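Long-range contact in plu4264 (Photorhabdus luminescens subsp. laumondii, PDB 4MV2), which is of unknown function but is a cupin that binds a metal ion, nickel in this crystal, inside its beta barrel: residues G35-I40 against T104-K109. Sequence-based numbering, arbitrary orientation.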
loop_
_atom_site.group_PDB
_atom_site.type_symbol
_atom_site.label_atom_id
_atom_site.label_comp_id
_atom_site.label_asym_id
_atom_site.label_seq_id
_atom_site.Cartn_x
_atom_site.Cartn_y
_atom_site.Cartn_z
ATOM N N GLY A 35 -9.819 2.372 -0.959
ATOM C CA GLY A 35 -9.884 1.631 0.272
ATOM C C GLY A 35 -8.649 0.746 0.357
ATOM O O GLY A 35 -7.937 0.545 -0.614
ATOM N N GLY A 36 -8.399 0.195 1.541
ATOM C CA GLY A 36 -7.231 -0.672 1.715
ATOM C C GLY A 36 -7.367 -1.613 2.879
ATOM O O GLY A 36 -8.197 -1.431 3.747
ATOM N N ALA A 37 -6.508 -2.618 2.888
ATOM C CA ALA A 37 -6.409 -3.505 4.043
ATOM C C ALA A 37 -5.080 -4.224 4.063
ATOM O O ALA A 37 -4.572 -4.651 3.043
ATOM C CB ALA A 37 -7.515 -4.516 4.047
ATOM N N TRP A 38 -4.555 -4.378 5.268
ATOM C CA TRP A 38 -3.441 -5.301 5.507
ATOM C C TRP A 38 -4.055 -6.687 5.731
ATOM O O TRP A 38 -4.885 -6.862 6.627
ATOM C CB TRP A 38 -2.639 -4.899 6.754
ATOM C CG TRP A 38 -1.362 -5.673 6.967
ATOM C CD1 TRP A 38 -1.228 -7.031 7.192
ATOM C CD2 TRP A 38 -0.045 -5.140 6.985
ATOM N NE1 TRP A 38 0.091 -7.341 7.357
ATOM C CE2 TRP A 38 0.838 -6.207 7.217
ATOM C CE3 TRP A 38 0.472 -3.853 6.821
ATOM C CZ2 TRP A 38 2.205 -6.027 7.315
ATOM C CZ3 TRP A 38 1.813 -3.664 6.898
ATOM C CH2 TRP A 38 2.684 -4.744 7.158
ATOM N N CYS A 39 -3.605 -7.674 4.960
ATOM C CA CYS A 39 -4.182 -9.010 4.983
ATOM C C CYS A 39 -3.116 -10.055 5.264
ATOM O O CYS A 39 -1.990 -9.974 4.777
ATOM C CB CYS A 39 -4.771 -9.315 3.614
ATOM S SG CYS A 39 -6.126 -8.210 3.135
ATOM N N ILE A 40 -3.517 -11.045 6.038
ATOM C CA ILE A 40 -2.674 -12.194 6.342
ATOM C C ILE A 40 -3.421 -13.454 6.021
ATOM O O ILE A 40 -4.531 -13.704 6.519
ATOM C CB ILE A 40 -2.212 -12.263 7.821
ATOM C CG1 ILE A 40 -1.516 -10.986 8.257
ATOM C CG2 ILE A 40 -1.280 -13.475 7.975
ATOM C CD1 ILE A 40 -1.213 -10.952 9.757
ATOM N N THR A 104 -3.796 -4.786 0.254
ATOM C CA THR A 104 -4.654 -4.572 -0.912
ATOM C C THR A 104 -5.175 -3.142 -0.887
ATOM O O THR A 104 -5.506 -2.600 0.148
ATOM C CB THR A 104 -5.802 -5.561 -1.021
ATOM O OG1 THR A 104 -6.557 -5.182 -2.148
ATOM C CG2 THR A 104 -6.674 -5.614 0.207
ATOM N N ILE A 105 -5.186 -2.540 -2.062
ATOM C CA ILE A 105 -5.771 -1.237 -2.310
ATOM C C ILE A 105 -6.786 -1.409 -3.429
ATOM O O ILE A 105 -6.471 -1.952 -4.459
ATOM C CB ILE A 105 -4.700 -0.190 -2.697
ATOM C CG1 ILE A 105 -3.690 -0.030 -1.558
ATOM C CG2 ILE A 105 -5.362 1.134 -3.063
ATOM C CD1 ILE A 105 -2.528 0.855 -1.895
ATOM N N TRP A 106 -7.999 -0.907 -3.224
ATOM C CA TRP A 106 -9.073 -1.030 -4.216
ATOM C C TRP A 106 -9.721 0.328 -4.442
ATOM O O TRP A 106 -9.710 1.187 -3.567
ATOM C CB TRP A 106 -10.090 -2.092 -3.788
ATOM C CG TRP A 106 -10.869 -1.792 -2.560
ATOM C CD1 TRP A 106 -12.057 -1.145 -2.495
ATOM C CD2 TRP A 106 -10.552 -2.174 -1.218
ATOM N NE1 TRP A 106 -12.487 -1.070 -1.217
ATOM C CE2 TRP A 106 -11.595 -1.714 -0.406
ATOM C CE3 TRP A 106 -9.498 -2.870 -0.629
ATOM C CZ2 TRP A 106 -11.616 -1.907 0.960
ATOM C CZ3 TRP A 106 -9.520 -3.056 0.726
ATOM C CH2 TRP A 106 -10.575 -2.573 1.509
ATOM N N TRP A 107 -10.272 0.519 -5.629
ATOM C CA TRP A 107 -10.811 1.828 -6.013
ATOM C C TRP A 107 -11.731 1.663 -7.196
ATOM O O TRP A 107 -11.682 0.669 -7.912
ATOM C CB TRP A 107 -9.695 2.855 -6.330
ATOM C CG TRP A 107 -8.882 2.521 -7.544
ATOM C CD1 TRP A 107 -9.045 3.030 -8.806
ATOM C CD2 TRP A 107 -7.764 1.599 -7.623
ATOM N NE1 TRP A 107 -8.126 2.496 -9.650
ATOM C CE2 TRP A 107 -7.318 1.620 -8.962
ATOM C CE3 TRP A 107 -7.122 0.744 -6.706
ATOM C CZ2 TRP A 107 -6.267 0.814 -9.415
ATOM C CZ3 TRP A 107 -6.061 -0.034 -7.164
ATOM C CH2 TRP A 107 -5.664 -0.008 -8.496
ATOM N N ASP A 108 -12.564 2.683 -7.405
ATOM C CA ASP A 108 -13.460 2.722 -8.548
ATOM C C ASP A 108 -13.917 4.138 -8.751
ATOM O O ASP A 108 -13.473 5.064 -8.104
ATOM C CB ASP A 108 -14.601 1.707 -8.408
ATOM C CG ASP A 108 -15.557 1.980 -7.252
ATOM O OD1 ASP A 108 -15.354 2.860 -6.422
ATOM O OD2 ASP A 108 -16.588 1.260 -7.209
ATOM N N LYS A 109 -14.798 4.306 -9.725
ATOM C CA LYS A 109 -15.364 5.644 -10.008
ATOM C C LYS A 109 -16.036 6.213 -8.788
ATOM O O LYS A 109 -15.818 7.389 -8.448
ATOM C CB LYS A 109 -16.369 5.547 -11.147
ATOM C CG LYS A 109 -15.705 5.343 -12.493
ATOM C CD LYS A 109 -16.722 5.122 -13.621
ATOM C CE LYS A 109 -17.367 3.738 -13.551
ATOM N NZ LYS A 109 -18.506 3.628 -14.509
#
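The carbonyl oxygen of T104 is gripped twice by strand 35-40. It accepts the backbone N-H of A37 at 2.9 Å from N to O, and the CA-H of G36 adds a weaker contact at 3.0 Å from CA to O. The two strands belong to the larger antiparallel sheet of the cupin fold, where strand 35-41 lies between strands 19-23 and 100-107. A37 pairs with T104, and G35 with W106, as hydrogen-bonded pairs. G36 and I105 form the non-hydrogen-bonded pair between them. The carbonyl oxygen of G35 accepts W106 N, which lies above the carbonyl plane, and has a weaker CA-H contact from I105.

The indole of W106 is folded back over the glycines. Its CG stands between the backbone N and the carbonyl carbon (chi1 66°), which turns the ring across the neighbouring strand. One face lies on the backbone of G35 and G36. G35 CA makes a CH-pi contact with the five-membered ring, 4.0 Å from its centroid and 20° off the ring normal. At the far end of the ring, CZ3 sits 3.4 Å from G36 C and also touches the methyl of A37.

A37, T104 and W106 share one face of the sheet. T104 lies near the nickel site: its OG1, anti to the backbone N (chi1 177°), hydrogen-bonds to the metal ligand E56, which makes T104 a second-shell residue that probably helps to position the carboxylate. I105 points to the other face of the sheet. The methyl CG2 of T104 turns toward strand 35-40, where it meets C39 SG at 4.0 Å and A37 CB at 4.1 Å.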